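Isatin hydrolase (Ralstonia solanacearum, PDB 5NMP) probably hydrolyses the amide bond of isatin to give isatinate, as a manganese-dependent member of the cyclase family. Local coordinates at residues S57-D60 against W66-N69; A134-H139 against G187-H192; S155-V158 against A162-L165; G204-Y207 against A212-C215. All coordinates share one frame; numbering follows the deposited sequence.

Contact 1: residues S57-D60 against W66-N69; sequences SHYD and WYWN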
# COMPACT_ATOMS: atom_id res chain seq x y z
N SER A 57 -10.92 2.79 -20.84
CA SER A 57 -12.22 3.37 -21.18
C SER A 57 -12.51 4.57 -20.28
O SER A 57 -11.95 4.70 -19.20
CB SER A 57 -13.32 2.32 -21.04
OG SER A 57 -13.54 1.99 -19.68
N HIS A 58 -13.39 5.45 -20.75
CA HIS A 58 -13.75 6.65 -20.00
C HIS A 58 -15.23 6.96 -20.17
O HIS A 58 -15.60 7.98 -20.77
CB HIS A 58 -12.90 7.84 -20.45
CG HIS A 58 -13.08 9.07 -19.62
ND1 HIS A 58 -12.75 9.13 -18.28
CD2 HIS A 58 -13.55 10.30 -19.94
CE1 HIS A 58 -13.01 10.34 -17.81
NE2 HIS A 58 -13.49 11.07 -18.80
N TYR A 59 -16.08 6.07 -19.65
CA TYR A 59 -17.53 6.18 -19.78
C TYR A 59 -17.94 6.38 -21.24
O TYR A 59 -18.79 7.22 -21.55
CB TYR A 59 -18.08 7.32 -18.92
CG TYR A 59 -17.32 7.57 -17.63
CD1 TYR A 59 -17.47 6.72 -16.54
CD2 TYR A 59 -16.46 8.65 -17.51
CE1 TYR A 59 -16.78 6.95 -15.36
CE2 TYR A 59 -15.77 8.89 -16.33
CZ TYR A 59 -15.93 8.04 -15.26
OH TYR A 59 -15.24 8.27 -14.09
N ASP A 60 -17.33 5.61 -22.14
CA ASP A 60 -17.56 5.76 -23.57
C ASP A 60 -17.75 4.41 -24.26
O ASP A 60 -18.05 3.42 -23.61
CB ASP A 60 -16.41 6.53 -24.22
CG ASP A 60 -15.04 6.01 -23.80
OD1 ASP A 60 -14.94 4.84 -23.38
OD2 ASP A 60 -14.07 6.78 -23.89
N TRP A 66 -18.04 2.72 -17.04
CA TRP A 66 -16.86 2.66 -16.19
C TRP A 66 -15.63 3.36 -16.78
O TRP A 66 -15.59 3.68 -17.96
CB TRP A 66 -16.52 1.21 -15.86
CG TRP A 66 -16.37 0.34 -17.06
CD1 TRP A 66 -15.22 0.06 -17.74
CD2 TRP A 66 -17.42 -0.38 -17.74
NE1 TRP A 66 -15.48 -0.78 -18.80
CE2 TRP A 66 -16.82 -1.07 -18.82
CE3 TRP A 66 -18.79 -0.50 -17.53
CZ2 TRP A 66 -17.56 -1.87 -19.69
CZ3 TRP A 66 -19.53 -1.29 -18.40
CH2 TRP A 66 -18.91 -1.97 -19.46
N TYR A 67 -14.64 3.57 -15.92
CA TYR A 67 -13.38 4.20 -16.30
C TYR A 67 -12.23 3.52 -15.56
O TYR A 67 -12.32 3.31 -14.35
CB TYR A 67 -13.41 5.70 -15.98
CG TYR A 67 -12.06 6.32 -15.71
CD1 TYR A 67 -11.13 6.49 -16.74
CD2 TYR A 67 -11.71 6.75 -14.44
CE1 TYR A 67 -9.89 7.06 -16.50
CE2 TYR A 67 -10.47 7.33 -14.19
CZ TYR A 67 -9.57 7.48 -15.22
OH TYR A 67 -8.34 8.05 -14.98
N TRP A 68 -11.18 3.17 -16.29
CA TRP A 68 -10.01 2.51 -15.69
C TRP A 68 -8.80 2.50 -16.63
O TRP A 68 -8.94 2.69 -17.84
CB TRP A 68 -10.34 1.08 -15.25
CG TRP A 68 -10.91 0.18 -16.32
CD1 TRP A 68 -11.40 0.55 -17.54
CD2 TRP A 68 -11.05 -1.25 -16.26
NE1 TRP A 68 -11.84 -0.55 -18.23
CE2 TRP A 68 -11.63 -1.67 -17.47
CE3 TRP A 68 -10.73 -2.21 -15.29
CZ2 TRP A 68 -11.90 -3.01 -17.74
CZ3 TRP A 68 -11.00 -3.54 -15.57
CH2 TRP A 68 -11.58 -3.92 -16.78
N ASN A 69 -7.62 2.28 -16.06
CA ASN A 69 -6.36 2.34 -16.81
C ASN A 69 -5.52 1.08 -16.71
O ASN A 69 -5.70 0.27 -15.80
CB ASN A 69 -5.51 3.53 -16.32
CG ASN A 69 -6.26 4.85 -16.36
OD1 ASN A 69 -6.28 5.53 -17.39
ND2 ASN A 69 -6.85 5.23 -15.24
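The outer end of the beta hairpin formed by strands 52-60 and 66-74 is joined here, Ser-57 facing Trp-68 as an antiparallel hydrogen-bonded pair and His-58 facing Tyr-67 as a non-hydrogen-bonded pair. The backbone bond from Trp-68 N to Ser-57 O is weak at 3.4 Å. Beyond it the chain turns a corner at His-58 and Tyr-59, and the pairing is taken over by one carbonyl: Trp-66 O accepts Tyr-59 N at 3.0 Å and Ser-57 OG at 3.2 Å, the two donors lying above opposite faces of its plane. Ser-57 OG, set between its own backbone N and carbonyl carbon (chi1 69°), also touches CD1 of both the Trp-66 and the Trp-68 indole, meeting the latter at its edge.

The face of His-58 and Tyr-67 carries an aromatic cluster, which Tyr-59 joins from beyond the corner. His-58 directs an edge at the face of Tyr-67, offset, with centroids 5.2 Å apart and planes at 88°. Tyr-67 CB sits over one face of the Tyr-59 ring in a CH-pi contact, 3.9 Å from the ring centroid. Both tyrosine hydroxyls are held by the second subunit, Tyr-59 OH by Ala-85 O and Tyr-67 OH by Gly-252 O of that chain, which makes this hairpin part of the dimer interface. Tyr-67 OH also accepts Asn-69 ND2 at 3.2 Å, in the plane of the Asn-69 amide.

Contact 2: residues A134-H139 against G187-H192; sequences AWEQRH and GERNVH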
# COMPACT_ATOMS: atom_id res chain seq x y z
N ALA A 134 24.06 14.65 18.23
CA ALA A 134 23.61 15.97 18.65
C ALA A 134 22.09 16.04 18.61
O ALA A 134 21.46 16.70 19.44
CB ALA A 134 24.21 17.05 17.76
N TRP A 135 21.50 15.33 17.64
CA TRP A 135 20.05 15.25 17.51
C TRP A 135 19.43 14.58 18.73
O TRP A 135 18.42 15.05 19.25
CB TRP A 135 19.68 14.48 16.24
CG TRP A 135 18.21 14.38 15.97
CD1 TRP A 135 17.46 15.23 15.19
CD2 TRP A 135 17.30 13.38 16.45
NE1 TRP A 135 16.15 14.82 15.17
CE2 TRP A 135 16.03 13.69 15.94
CE3 TRP A 135 17.45 12.26 17.28
CZ2 TRP A 135 14.90 12.91 16.22
CZ3 TRP A 135 16.33 11.50 17.56
CH2 TRP A 135 15.08 11.82 17.03
N GLU A 136 20.07 13.51 19.20
CA GLU A 136 19.60 12.79 20.38
C GLU A 136 19.69 13.63 21.64
O GLU A 136 18.91 13.44 22.57
CB GLU A 136 20.39 11.49 20.57
CG GLU A 136 19.99 10.37 19.62
CD GLU A 136 20.67 9.05 19.95
OE1 GLU A 136 21.75 9.08 20.58
OE2 GLU A 136 20.11 7.99 19.59
N GLN A 137 20.65 14.55 21.68
CA GLN A 137 20.81 15.44 22.83
C GLN A 137 19.63 16.40 22.94
O GLN A 137 19.36 16.94 24.02
CB GLN A 137 22.12 16.22 22.74
CG GLN A 137 23.35 15.36 22.96
CD GLN A 137 23.27 14.56 24.25
OE1 GLN A 137 22.98 15.09 25.32
NE2 GLN A 137 23.52 13.25 24.14
N ARG A 138 18.94 16.61 21.83
CA ARG A 138 17.79 17.50 21.79
C ARG A 138 16.46 16.74 21.88
O ARG A 138 15.51 17.23 22.50
CB ARG A 138 17.82 18.35 20.51
CG ARG A 138 18.81 19.50 20.55
CD ARG A 138 18.91 20.20 19.19
NE ARG A 138 19.63 19.40 18.21
CZ ARG A 138 19.23 19.20 16.96
NH1 ARG A 138 18.10 19.75 16.53
NH2 ARG A 138 19.95 18.46 16.13
N HIS A 139 16.40 15.56 21.28
CA HIS A 139 15.12 14.87 21.11
C HIS A 139 15.07 13.48 21.74
O HIS A 139 14.02 12.83 21.72
CB HIS A 139 14.78 14.77 19.63
CG HIS A 139 14.70 16.09 18.94
ND1 HIS A 139 15.34 16.36 17.75
CD2 HIS A 139 14.05 17.23 19.29
CE1 HIS A 139 15.09 17.61 17.40
NE2 HIS A 139 14.31 18.16 18.31
N GLY A 187 24.21 -0.85 14.21
CA GLY A 187 24.86 -1.53 15.32
C GLY A 187 24.60 -0.98 16.71
O GLY A 187 24.54 -1.73 17.68
N GLU A 188 24.45 0.34 16.83
CA GLU A 188 24.28 0.96 18.14
C GLU A 188 22.84 1.35 18.44
O GLU A 188 22.50 1.63 19.59
CB GLU A 188 25.19 2.19 18.25
CG GLU A 188 26.67 1.86 18.32
CD GLU A 188 27.03 1.06 19.56
OE1 GLU A 188 26.67 1.49 20.67
OE2 GLU A 188 27.67 -0.01 19.41
N ARG A 189 21.98 1.36 17.42
CA ARG A 189 20.61 1.82 17.61
C ARG A 189 19.56 0.83 17.08
O ARG A 189 18.38 0.96 17.41
CB ARG A 189 20.41 3.18 16.94
CG ARG A 189 21.13 4.31 17.66
CD ARG A 189 20.64 4.43 19.09
NE ARG A 189 21.28 5.54 19.80
CZ ARG A 189 22.33 5.42 20.60
NH1 ARG A 189 22.88 4.23 20.79
NH2 ARG A 189 22.84 6.49 21.20
N ASN A 190 20.00 -0.13 16.28
CA ASN A 190 19.14 -1.22 15.81
C ASN A 190 17.88 -0.70 15.12
O ASN A 190 16.76 -1.12 15.42
CB ASN A 190 18.77 -2.13 16.99
CG ASN A 190 18.24 -3.48 16.55
OD1 ASN A 190 18.38 -3.87 15.39
ND2 ASN A 190 17.63 -4.20 17.48
N VAL A 191 18.08 0.23 14.18
CA VAL A 191 16.96 0.86 13.49
C VAL A 191 16.27 -0.11 12.54
O VAL A 191 16.82 -1.14 12.15
CB VAL A 191 17.42 2.10 12.71
CG1 VAL A 191 18.09 3.09 13.64
CG2 VAL A 191 18.37 1.70 11.59
N HIS A 192 15.04 0.23 12.17
CA HIS A 192 14.21 -0.58 11.29
C HIS A 192 14.63 -0.41 9.84
O HIS A 192 14.66 -1.36 9.06
CB HIS A 192 12.74 -0.21 11.48
CG HIS A 192 11.79 -1.07 10.70
ND1 HIS A 192 11.61 -2.41 10.97
CD2 HIS A 192 10.93 -0.77 9.70
CE1 HIS A 192 10.70 -2.90 10.15
NE2 HIS A 192 10.27 -1.93 9.36
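Glu-136, on helix 129-139, and Arg-189, in the loop between helix 179-187 and strand 193-195, come from opposite directions and join in a salt bridge that makes up the whole of this surface contact. The tight part is the pair of charged groups. Arg-189 grips the carboxylate side-on: NE reaches Glu-136 OE2 at 2.7 Å, and NH2 reaches Glu-136 OE1 at 2.9 Å. Both bonds are nearly straight (174° and 173° at the hydrogen), both use syn lone pairs, and the two planes are only 10° apart. The glutamate chain runs out extended beyond CG, whereas the arginine bends at chi2 to present this edge.

Around the bridge the backbones stay well separated, with 11.4 Å between the CA atoms of Glu-136 and Arg-189, and the joined surface is small. Trp-184 of helix 179-187 packs against both side chains, while neighbouring Gln-137 and Glu-188 are exposed to solvent.

Each partner has a further anchor: Glu-136 OE2 also accepts Ile-142 N, and Arg-189 NH1 donates to Glu-188 O at 2.9 Å. With two coplanar bonds and these anchors, rotation of either group would break favourable geometry, and the pairing probably favours an ionised carboxylate beside the charged guanidinium.

Contact 3: residues S155-V158 against A162-L165; sequences SLRV and AAFL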
# COMPACT_ATOMS: atom_id res chain seq x y z
N SER A 155 12.21 16.87 -1.81
CA SER A 155 10.96 16.58 -2.50
C SER A 155 10.38 17.78 -3.24
O SER A 155 9.54 17.63 -4.12
CB SER A 155 9.92 16.05 -1.50
OG SER A 155 9.72 16.97 -0.45
N LEU A 156 10.85 18.98 -2.89
CA LEU A 156 10.37 20.19 -3.54
C LEU A 156 10.93 20.35 -4.95
O LEU A 156 10.50 21.22 -5.71
CB LEU A 156 10.72 21.42 -2.70
CG LEU A 156 10.13 21.48 -1.28
CD1 LEU A 156 10.61 22.73 -0.55
CD2 LEU A 156 8.61 21.41 -1.32
N ARG A 157 11.89 19.50 -5.30
CA ARG A 157 12.52 19.54 -6.62
C ARG A 157 11.77 18.67 -7.63
O ARG A 157 12.17 18.59 -8.79
CB ARG A 157 13.98 19.07 -6.53
CG ARG A 157 14.90 19.97 -5.74
CD ARG A 157 16.18 19.21 -5.37
NE ARG A 157 17.15 20.03 -4.65
CZ ARG A 157 18.29 20.46 -5.17
NH1 ARG A 157 18.62 20.14 -6.42
NH2 ARG A 157 19.12 21.20 -4.44
N VAL A 158 10.69 18.04 -7.19
CA VAL A 158 9.99 17.04 -8.00
C VAL A 158 9.44 17.59 -9.32
O VAL A 158 9.28 16.85 -10.29
CB VAL A 158 8.84 16.38 -7.19
CG1 VAL A 158 7.66 17.34 -7.05
CG2 VAL A 158 8.41 15.08 -7.83
N ALA A 162 15.47 17.28 -13.87
CA ALA A 162 16.92 17.49 -13.90
C ALA A 162 17.44 17.88 -12.52
O ALA A 162 18.49 17.42 -12.09
CB ALA A 162 17.28 18.54 -14.93
N ALA A 163 16.68 18.73 -11.83
CA ALA A 163 17.07 19.19 -10.49
C ALA A 163 16.90 18.09 -9.45
O ALA A 163 17.65 18.04 -8.47
CB ALA A 163 16.25 20.41 -10.10
N PHE A 164 15.92 17.21 -9.66
CA PHE A 164 15.63 16.15 -8.71
C PHE A 164 16.72 15.08 -8.73
O PHE A 164 17.16 14.62 -7.68
CB PHE A 164 14.27 15.52 -9.01
CG PHE A 164 13.80 14.55 -7.96
CD1 PHE A 164 13.21 15.00 -6.79
CD2 PHE A 164 13.96 13.19 -8.14
CE1 PHE A 164 12.78 14.11 -5.82
CE2 PHE A 164 13.53 12.29 -7.17
CZ PHE A 164 12.94 12.75 -6.01
N LEU A 165 17.15 14.69 -9.92
CA LEU A 165 18.23 13.73 -10.07
C LEU A 165 19.59 14.40 -9.82
O LEU A 165 20.49 13.78 -9.25
CB LEU A 165 18.20 13.08 -11.46
CG LEU A 165 16.94 12.30 -11.85
CD1 LEU A 165 17.08 11.72 -13.24
CD2 LEU A 165 16.63 11.21 -10.84
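Arg-157 and Phe-164 diverge from the place where the two backbones come closest, 5.1 Å between their CA atoms: the arginine runs along one side of helix 161-165, and the phenylalanine reaches back beside the 155-158 turn. With its chain extended from CG to NE, Arg-157 passes Ala-163, and NH1 donates to Ala-163 O at 3.1 Å with an angle of 151° at the hydrogen. The acceptor lies close to the guanidinium plane, at its edge, but the donor is tilted 33° from the carbonyl plane. Along the shaft, Arg-157 CD lies 3.6 Å from the same oxygen, and CB is 4.0 Å from Phe-164 CA.

The second terminal nitrogen, NH2, forms a salt bridge with Glu-123, and Trp-154 is a cation-pi partner of Arg-157, so the charged end has three partners, Ala-163 O, Glu-123 and Trp-154.

Phe-164 has CG anti to the backbone N (chi1 -172°), which turns its ring toward the 157-158 peptide, and CD1 comes within 4.0 Å of Val-158 N. The ring meets this peptide obliquely, in van der Waals contact. The closeness of the backbones itself brings Phe-164 CB to 3.7 Å from Arg-157 O. Trp-154 and Pro-37 also touch this buried ring.

The contact folds a 3-10 segment back on the short helix 161-165 in the connection after strand 147-151, with Phe-164 about 9 Å from the side chain of the manganese ligand His-80.

Contact 4: residues G204-Y207 against A212-C215; sequences GQSY and AYPC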
# COMPACT_ATOMS: atom_id res chain seq x y z
N GLY A 204 24.79 10.37 -3.59
CA GLY A 204 25.09 10.11 -4.99
C GLY A 204 26.55 9.81 -5.27
O GLY A 204 26.87 8.96 -6.10
N GLN A 205 27.43 10.50 -4.56
CA GLN A 205 28.86 10.39 -4.80
C GLN A 205 29.50 9.21 -4.06
O GLN A 205 30.70 8.99 -4.16
CB GLN A 205 29.57 11.69 -4.41
CG GLN A 205 29.24 12.85 -5.33
CD GLN A 205 29.72 12.61 -6.75
OE1 GLN A 205 30.92 12.67 -7.03
NE2 GLN A 205 28.79 12.34 -7.65
N SER A 206 28.69 8.45 -3.33
CA SER A 206 29.20 7.34 -2.53
C SER A 206 29.50 6.11 -3.39
O SER A 206 29.89 5.07 -2.87
CB SER A 206 28.22 6.97 -1.42
OG SER A 206 27.05 6.39 -1.96
N TYR A 207 29.31 6.23 -4.70
CA TYR A 207 29.64 5.15 -5.62
C TYR A 207 31.15 4.96 -5.68
O TYR A 207 31.63 3.92 -6.13
CB TYR A 207 29.08 5.45 -7.01
CG TYR A 207 29.85 6.53 -7.74
CD1 TYR A 207 30.84 6.20 -8.66
CD2 TYR A 207 29.61 7.87 -7.49
CE1 TYR A 207 31.56 7.19 -9.32
CE2 TYR A 207 30.32 8.86 -8.15
CZ TYR A 207 31.29 8.52 -9.06
OH TYR A 207 31.99 9.50 -9.71
N ALA A 212 31.31 1.12 -1.62
CA ALA A 212 30.33 1.83 -2.44
C ALA A 212 28.90 1.64 -1.95
O ALA A 212 28.49 0.52 -1.63
CB ALA A 212 30.45 1.39 -3.88
N TYR A 213 28.15 2.74 -1.91
CA TYR A 213 26.75 2.74 -1.46
C TYR A 213 26.57 2.03 -0.13
O TYR A 213 25.91 0.99 -0.06
CB TYR A 213 25.86 2.09 -2.52
CG TYR A 213 25.72 2.90 -3.79
CD1 TYR A 213 25.70 4.29 -3.75
CD2 TYR A 213 25.61 2.28 -5.02
CE1 TYR A 213 25.57 5.03 -4.90
CE2 TYR A 213 25.48 3.01 -6.18
CZ TYR A 213 25.46 4.39 -6.12
OH TYR A 213 25.33 5.13 -7.27
N PRO A 214 27.16 2.59 0.94
CA PRO A 214 27.17 1.91 2.25
C PRO A 214 25.78 1.65 2.82
O PRO A 214 25.59 0.64 3.50
CB PRO A 214 27.94 2.89 3.14
CG PRO A 214 27.81 4.21 2.46
CD PRO A 214 27.80 3.91 1.00
N CYS A 215 24.82 2.52 2.54
CA CYS A 215 23.48 2.36 3.10
C CYS A 215 22.80 1.14 2.50
O CYS A 215 22.29 0.30 3.22
CB CYS A 215 22.63 3.62 2.88
SG CYS A 215 21.10 3.66 3.84
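This is a short-range loop closure: segment 204-207, in the long connection after strand 193-195, packs against the residues that lead into helix 214-221. A single backbone hydrogen bond ties it, Tyr-213 N to Ser-206 O at 3.1 Å with 163° at the hydrogen, the donor standing above the carbonyl plane. The same oxygen takes a CA-H...O contact from Ala-212 CA at 3.3 Å, so two successive residues converge on one acceptor.

Ser-206 carries much of the side-chain packing. Its OG sits at the edge of the Tyr-213 ring, near the ring plane and 3.1 Å from CD1, and its CB meets Pro-214 CD at 3.9 Å. The hydroxyl's polar partner is Ala-203 O, one residue before the segment, which holds OG in this position.

Tyr-213 occupies the N-cap position of helix 214-221, and Pro-214 follows as the first helical residue. The cap residue has a left-handed backbone conformation (phi 50°, psi 65°), and its O accepts Thr-217 OG1 within the first turn. Asp-202 receives Cys-215 N through OD1 and touches the side chains of Tyr-213 and Pro-214, binding the preceding loop to the helix start.

The Tyr-213 ring swings back over the 204-207 segment, its CG anti to the carbonyl carbon. Tyr-207 CA lies over one face toward the rim, and Tyr-207 CB is 3.8 Å from Tyr-213 OH. Beside the backbone, Ala-212 CB packs 3.6 Å from Tyr-207 O.

In the fold
Contacts 3 and 4 lie closest to the metal: the side chains of Phe-164 and Tyr-213 are each about 11 Å from the bound manganese ion, whose ligands are His-76, His-80 and Asp-82. Their nearest atoms are about 7 Å apart, and a succinic acid, probably from the crystallisation liquor, lies about 5 Å from the side chain of Tyr-213. Along the chain, contact 3 is nested within the loop that contact 2 closes, although their centres are 28 Å apart; contact 2 comes within about 8 Å of contact 4, nearest atoms. Contact 1 stands apart, its centre 32 Å from the chain centre, on the arm that meets the second subunit.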